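Local coordinates for protein PppA (Pseudomonas aeruginosa, PDB 6JKV) that regulates type VI secretion and probably acts as a manganese-dependent serine/threonine protein phosphatase of the PP2C family, at residues R30-S35 with A236-L241; M39-N44 with A250-T255; D70-L75 with S117-T122. One frame throughout, in Å; residues are numbered along the deposited sequence.

How the interactions relate
Interactions 1 and 2 both reach the same sheet, where strands 29-36 and 254-261 are neighbours. They touch where Ser35 meets Thr255 and Asn44. Interaction 1 packs a helix on an outer strand and is partly buried, with an arginine stacked on a tyrosine. Interaction 2 joins two loops at the end of that sheet, beside the manganese site. It too is partly buried, with several exposed residues, and is the most polar of the three. Interaction 3 is buried and belongs to the other sheet; it is mostly apolar. It lies about 23 Å from interaction 1, centre to centre, but meets interaction 2 where Asp70 packs on Val43 and Asn44.

Interaction 1 (R30-S35 with A236-L241); sequences RSASYS and AVVRSL
The guanidinium of Arg239 lies flat on one face of the Tyr34 ring. The Arg239 guanidinium and the Tyr34 ring have planes 17° apart and centres 4.5 Å apart. CZ lies off-centre and NE sits over the middle of the Tyr34 ring, so this is an offset stack with cation-pi character. Along their lengths the two side chains cross at about a right angle. The first torsion of Arg239 puts CG over the ring, and the bend at chi2 (137°) turns the rest of the chain back over the same face. Arg239 CG makes a CH-pi contact, 4.1 Å from the centroid of the Tyr34 ring. Helix 234-247 here covers the outermost strand of one sheet of the PP2C beta sandwich, and the short axes run nearly parallel, 23° apart. Val238 points at the strand. Val238 CG2 meets Tyr34 CB at 3.9 Å and Ala32 CB at 4.2 Å, while CG1 rests near the Ala32 carbonyl oxygen. A water accepts from Arg239 NH1 at 2.7 Å and donates to Ser33 O at 2.6 Å. The water bridge uses the guanidinium edge and the stack a face. Arg239 also makes a cation-pi contact with Tyr235.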
# COMPACT_ATOMS: atom_id res chain seq x y z
N ARG A 30 10.14 10.60 -8.64
CA ARG A 30 10.86 10.60 -7.35
C ARG A 30 10.02 9.85 -6.34
O ARG A 30 8.79 10.01 -6.38
CB ARG A 30 11.05 12.00 -6.78
CG ARG A 30 12.40 12.63 -7.08
CD ARG A 30 12.68 13.76 -6.11
NE ARG A 30 13.48 14.81 -6.71
CZ ARG A 30 14.80 14.90 -6.67
NH1 ARG A 30 15.52 13.98 -6.05
NH2 ARG A 30 15.42 15.91 -7.26
N SER A 31 10.65 9.13 -5.42
CA SER A 31 9.91 8.35 -4.40
C SER A 31 10.75 8.20 -3.15
O SER A 31 11.99 8.29 -3.22
CB SER A 31 9.48 7.01 -4.95
OG SER A 31 10.60 6.25 -5.38
N ALA A 32 10.07 7.98 -2.03
CA ALA A 32 10.69 7.72 -0.72
C ALA A 32 9.70 6.94 0.12
O ALA A 32 8.48 7.11 -0.07
CB ALA A 32 11.10 9.01 -0.04
N SER A 33 10.21 6.11 1.02
CA SER A 33 9.41 5.28 1.94
C SER A 33 9.99 5.38 3.34
O SER A 33 11.23 5.52 3.47
CB SER A 33 9.37 3.85 1.49
OG SER A 33 10.61 3.24 1.77
N TYR A 34 9.12 5.32 4.33
CA TYR A 34 9.52 5.27 5.76
C TYR A 34 8.45 4.51 6.52
O TYR A 34 7.25 4.71 6.27
CB TYR A 34 9.72 6.68 6.32
CG TYR A 34 10.29 6.72 7.71
CD1 TYR A 34 11.37 5.93 8.07
CD2 TYR A 34 9.75 7.55 8.67
CE1 TYR A 34 11.90 5.96 9.35
CE2 TYR A 34 10.28 7.61 9.96
CZ TYR A 34 11.34 6.79 10.30
OH TYR A 34 11.87 6.83 11.56
N SER A 35 8.89 3.61 7.40
CA SER A 35 8.01 2.78 8.25
C SER A 35 8.47 2.90 9.70
O SER A 35 9.66 3.14 9.94
CB SER A 35 7.99 1.34 7.80
OG SER A 35 6.96 0.61 8.47
N ALA A 236 11.29 14.02 3.14
CA ALA A 236 10.83 14.84 4.29
C ALA A 236 9.34 14.58 4.52
O ALA A 236 8.93 14.54 5.68
CB ALA A 236 11.11 16.30 4.06
N VAL A 237 8.57 14.38 3.44
CA VAL A 237 7.09 14.23 3.53
C VAL A 237 6.77 12.93 4.26
O VAL A 237 6.01 12.97 5.24
CB VAL A 237 6.42 14.31 2.15
CG1 VAL A 237 5.03 13.73 2.17
CG2 VAL A 237 6.38 15.73 1.62
N VAL A 238 7.35 11.80 3.84
CA VAL A 238 7.06 10.49 4.48
C VAL A 238 7.50 10.56 5.95
O VAL A 238 6.75 10.08 6.79
CB VAL A 238 7.71 9.31 3.73
CG1 VAL A 238 7.10 9.15 2.34
CG2 VAL A 238 9.22 9.42 3.65
N ARG A 239 8.65 11.17 6.24
CA ARG A 239 9.16 11.26 7.63
C ARG A 239 8.24 12.16 8.46
O ARG A 239 8.06 11.87 9.66
CB ARG A 239 10.61 11.77 7.67
CG ARG A 239 11.61 10.66 7.94
CD ARG A 239 12.81 10.77 7.05
NE ARG A 239 13.57 9.53 7.03
CZ ARG A 239 13.60 8.66 6.02
NH1 ARG A 239 12.89 8.86 4.92
NH2 ARG A 239 14.34 7.57 6.11
N SER A 240 7.68 13.21 7.87
CA SER A 240 6.74 14.13 8.58
C SER A 240 5.41 13.41 8.82
O SER A 240 4.81 13.60 9.90
CB SER A 240 6.55 15.40 7.83
OG SER A 240 7.80 16.02 7.56
N LEU A 241 4.96 12.59 7.87
CA LEU A 241 3.71 11.81 8.05
C LEU A 241 3.87 10.86 9.23
O LEU A 241 2.99 10.85 10.12
CB LEU A 241 3.39 11.04 6.77
CG LEU A 241 2.84 11.87 5.61
CD1 LEU A 241 2.88 11.06 4.33
CD2 LEU A 241 1.43 12.34 5.92
O HOH W 1 12.82 7.45 2.62

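Interaction 2 (M39-N44 with A250-T255); sequences MVRKVN and APDNIT
Arg41 and Asn253 both start with CG anti to the carbonyl carbon (chi1 -75° and -56°), and their side chains cross at about a right angle. From there Arg41 runs extended to NE. This lays Arg41 CD against Asn253 ND2 at 3.4 Å and carries NE alongside Asp252. Arg41 NE and Asp252 OD1 form a long salt bridge of 3.4 Å. Arg41 also has a salt bridge to Glu45, through NH2. The carboxylate of Asp252 is divided: OD1 faces the arginine, while OD2 binds manganese together with Asp61 and Asp214. Asp252 OD1 also takes a weak hydrogen bond from Asn253 N at 2.7 Å. The positive charge of Arg41 may help balance this acidic cluster.

Asn253 ND2 donates to Val43 O at 3.3 Å, from above the carbonyl plane. The same ND2 donates to Val37 O, and Asn253 OD1 accepts from Glu45 N. The amide is thus gripped at both ends, which fixes its rotation. The Asn44 side chain runs antiparallel alongside that of Asn253, with Asn44 OD1 3.4 Å from Asn253 CB; Asn44 ND2 bonds to Ser35 OG.

At the start of both segments, Met39 N gives Ala250 O a nearly straight hydrogen bond of 2.7 Å (N-H...O 175°). A water accepts from Val40 N and donates to Ala250 O. Val40 CB packs on Pro251 O at 3.4 Å.

Residues 39-44 belong to the loop from strand 29-36 to strand 46-51, which are in different sheets. Residues 250-253 lead from helix 234-247 into strand 254-261, whose Ile254 already pairs with His36 of strand 29-36.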
# COMPACT_ATOMS: atom_id res chain seq x y z
N MET A 39 3.86 2.83 18.49
CA MET A 39 4.04 3.05 19.95
C MET A 39 3.35 1.94 20.75
O MET A 39 3.50 1.95 21.97
CB MET A 39 3.48 4.41 20.37
CG MET A 39 4.03 5.57 19.55
SD MET A 39 5.58 6.24 20.17
CE MET A 39 6.79 5.16 19.42
N VAL A 40 2.66 1.00 20.10
CA VAL A 40 1.97 -0.12 20.81
C VAL A 40 2.62 -1.44 20.38
O VAL A 40 3.15 -2.15 21.26
CB VAL A 40 0.46 -0.10 20.52
CG1 VAL A 40 -0.22 -1.40 20.96
CG2 VAL A 40 -0.20 1.10 21.17
N ARG A 41 2.58 -1.76 19.09
CA ARG A 41 3.21 -3.00 18.57
C ARG A 41 4.72 -2.92 18.80
O ARG A 41 5.27 -1.79 18.88
CB ARG A 41 2.87 -3.20 17.10
CG ARG A 41 1.45 -3.69 16.86
CD ARG A 41 1.16 -3.76 15.37
NE ARG A 41 -0.16 -4.32 15.07
CZ ARG A 41 -0.45 -5.62 15.05
NH1 ARG A 41 -1.68 -6.02 14.78
NH2 ARG A 41 0.48 -6.53 15.32
N LYS A 42 5.36 -4.08 18.95
CA LYS A 42 6.84 -4.19 19.06
C LYS A 42 7.41 -4.98 17.88
O LYS A 42 8.65 -5.12 17.81
CB LYS A 42 7.23 -4.85 20.38
CG LYS A 42 6.70 -4.16 21.62
CD LYS A 42 6.98 -2.67 21.61
CE LYS A 42 6.99 -2.05 23.00
NZ LYS A 42 5.90 -2.56 23.86
N VAL A 43 6.56 -5.47 16.98
CA VAL A 43 6.99 -6.13 15.72
C VAL A 43 6.32 -5.38 14.57
O VAL A 43 5.09 -5.17 14.62
CB VAL A 43 6.64 -7.63 15.72
CG1 VAL A 43 6.85 -8.24 14.34
CG2 VAL A 43 7.44 -8.37 16.77
N ASN A 44 7.12 -4.98 13.58
CA ASN A 44 6.62 -4.30 12.37
C ASN A 44 6.25 -5.36 11.33
O ASN A 44 7.16 -6.00 10.79
CB ASN A 44 7.65 -3.30 11.84
CG ASN A 44 7.02 -2.27 10.93
OD1 ASN A 44 5.91 -2.48 10.43
ND2 ASN A 44 7.71 -1.16 10.72
N ALA A 250 0.54 6.46 17.70
CA ALA A 250 0.99 5.35 16.81
C ALA A 250 0.53 3.98 17.28
O ALA A 250 1.34 3.09 17.53
CB ALA A 250 2.49 5.38 16.71
N PRO A 251 -0.80 3.74 17.35
CA PRO A 251 -1.34 2.48 17.87
C PRO A 251 -1.02 1.27 16.97
O PRO A 251 -1.06 0.16 17.47
CB PRO A 251 -2.85 2.73 17.94
CG PRO A 251 -3.10 3.85 16.95
CD PRO A 251 -1.83 4.65 16.86
N ASP A 252 -0.71 1.52 15.70
CA ASP A 252 -0.42 0.48 14.68
C ASP A 252 0.96 0.74 14.06
O ASP A 252 1.47 1.88 14.18
CB ASP A 252 -1.51 0.46 13.60
CG ASP A 252 -1.54 -0.81 12.77
OD1 ASP A 252 -0.69 -1.69 13.00
OD2 ASP A 252 -2.41 -0.90 11.89
N ASN A 253 1.54 -0.27 13.41
CA ASN A 253 2.67 -0.10 12.47
C ASN A 253 2.24 0.99 11.49
O ASN A 253 1.10 0.94 11.00
CB ASN A 253 3.02 -1.38 11.72
CG ASN A 253 3.34 -2.55 12.62
OD1 ASN A 253 3.23 -3.70 12.20
ND2 ASN A 253 3.77 -2.28 13.85
N ILE A 254 3.10 1.96 11.23
CA ILE A 254 2.77 3.12 10.37
C ILE A 254 3.80 3.17 9.26
O ILE A 254 4.99 3.30 9.57
CB ILE A 254 2.68 4.43 11.17
CG1 ILE A 254 2.53 5.63 10.25
CG2 ILE A 254 3.85 4.58 12.13
CD1 ILE A 254 1.93 6.84 10.93
N THR A 255 3.35 3.05 8.01
CA THR A 255 4.22 3.11 6.82
C THR A 255 3.67 4.15 5.85
O THR A 255 2.43 4.19 5.66
CB THR A 255 4.36 1.74 6.15
OG1 THR A 255 4.79 0.82 7.15
CG2 THR A 255 5.33 1.76 4.99
O HOH W 2 2.37 0.51 17.19

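Interaction 3 (D70-L75 with S117-T122); sequences DFVSSL and SVMGST
Met119 brings its sulfur to the Phe71 ring, a Met-aromatic contact set at a slant. Met119 SD is 5.0 Å from the centroid of the Phe71 ring, 69° off the ring normal, and 3.9 Å from Phe71 CE2. Met119 is extended as far as SD and then bends (chi3 -67°). Arg114 makes a cation-pi contact with the same ring. Val72 sits at the middle and points at the strand with both branches in use. Val72 CG2 touches Met119 CG at 3.6 Å. Val72 CG1 fits against Ser121 CB, also at 3.6 Å, and both branches pack on the Gly120 backbone. The contact joins helix 69-82 to the start of strand 120-129, in the second sheet of the PP2C fold, and Val107 of helix 89-114 also packs on Val72. Between nearest atoms, the side chain of Ser121 is about 4 Å from Gly62 and about 7 Å from a bound manganese. The two serine hydroxyls find their hydrogen bonds elsewhere: Ser121 OG donates in the carbonyl plane to Thr122 O at 2.8 Å, and Ser73 OG bonds to Glu45 O. The contact is therefore held mainly by van der Waals packing, with Ser121 OG also resting on Ser73 CB at 3.6 Å.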
# COMPACT_ATOMS: atom_id res chain seq x y z
N ASP A 70 4.53 -10.58 8.89
CA ASP A 70 5.77 -10.05 8.27
C ASP A 70 6.26 -11.04 7.21
O ASP A 70 6.78 -10.58 6.17
CB ASP A 70 6.83 -9.72 9.31
CG ASP A 70 7.11 -10.81 10.32
OD1 ASP A 70 6.42 -11.86 10.29
OD2 ASP A 70 8.01 -10.60 11.16
N PHE A 71 6.11 -12.34 7.46
CA PHE A 71 6.39 -13.40 6.46
C PHE A 71 5.65 -13.09 5.16
O PHE A 71 6.27 -13.09 4.08
CB PHE A 71 6.01 -14.77 7.02
CG PHE A 71 5.80 -15.83 5.98
CD1 PHE A 71 6.87 -16.33 5.24
CD2 PHE A 71 4.53 -16.34 5.72
CE1 PHE A 71 6.67 -17.31 4.28
CE2 PHE A 71 4.34 -17.32 4.76
CZ PHE A 71 5.41 -17.81 4.04
N VAL A 72 4.34 -12.83 5.24
CA VAL A 72 3.50 -12.62 4.03
C VAL A 72 3.86 -11.29 3.38
O VAL A 72 4.00 -11.24 2.15
CB VAL A 72 2.00 -12.70 4.36
CG1 VAL A 72 1.15 -12.48 3.13
CG2 VAL A 72 1.63 -14.03 5.01
N SER A 73 4.02 -10.22 4.17
CA SER A 73 4.28 -8.86 3.62
C SER A 73 5.65 -8.84 2.93
O SER A 73 5.74 -8.24 1.85
CB SER A 73 4.14 -7.78 4.67
OG SER A 73 5.12 -7.88 5.70
N SER A 74 6.65 -9.50 3.51
CA SER A 74 8.02 -9.56 2.93
C SER A 74 8.00 -10.43 1.67
O SER A 74 8.65 -10.04 0.69
CB SER A 74 9.04 -10.02 3.94
OG SER A 74 8.60 -11.19 4.59
N LEU A 75 7.26 -11.55 1.69
CA LEU A 75 7.11 -12.43 0.51
C LEU A 75 6.47 -11.63 -0.64
O LEU A 75 6.88 -11.81 -1.80
CB LEU A 75 6.26 -13.66 0.85
CG LEU A 75 6.00 -14.60 -0.33
CD1 LEU A 75 7.30 -15.10 -0.93
CD2 LEU A 75 5.11 -15.78 0.07
N SER A 117 -4.68 -19.60 12.48
CA SER A 117 -5.93 -18.89 12.12
C SER A 117 -5.62 -17.65 11.29
O SER A 117 -6.38 -17.38 10.35
CB SER A 117 -6.72 -18.55 13.35
OG SER A 117 -7.21 -19.73 13.98
N VAL A 118 -4.55 -16.93 11.60
CA VAL A 118 -4.22 -15.63 10.93
C VAL A 118 -2.85 -15.73 10.26
O VAL A 118 -1.85 -15.94 10.97
CB VAL A 118 -4.27 -14.45 11.92
CG1 VAL A 118 -4.21 -13.12 11.17
CG2 VAL A 118 -5.50 -14.50 12.80
N MET A 119 -2.83 -15.56 8.94
CA MET A 119 -1.57 -15.43 8.16
C MET A 119 -1.91 -14.77 6.83
O MET A 119 -2.44 -15.44 5.92
CB MET A 119 -0.91 -16.79 7.94
CG MET A 119 0.40 -16.71 7.16
SD MET A 119 1.24 -18.30 6.97
CE MET A 119 1.71 -18.68 8.65
N GLY A 120 -1.66 -13.47 6.73
CA GLY A 120 -1.95 -12.74 5.50
C GLY A 120 -1.34 -11.36 5.50
O GLY A 120 -0.59 -11.01 6.43
N SER A 121 -1.66 -10.60 4.47
CA SER A 121 -1.20 -9.20 4.34
C SER A 121 -2.07 -8.49 3.32
O SER A 121 -2.42 -9.09 2.30
CB SER A 121 0.26 -9.13 3.97
OG SER A 121 0.64 -7.79 3.67
N THR A 122 -2.41 -7.25 3.62
CA THR A 122 -3.02 -6.34 2.63
C THR A 122 -1.96 -6.01 1.58
O THR A 122 -0.75 -6.29 1.78
CB THR A 122 -3.56 -5.07 3.29
OG1 THR A 122 -2.42 -4.23 3.49
CG2 THR A 122 -4.28 -5.36 4.60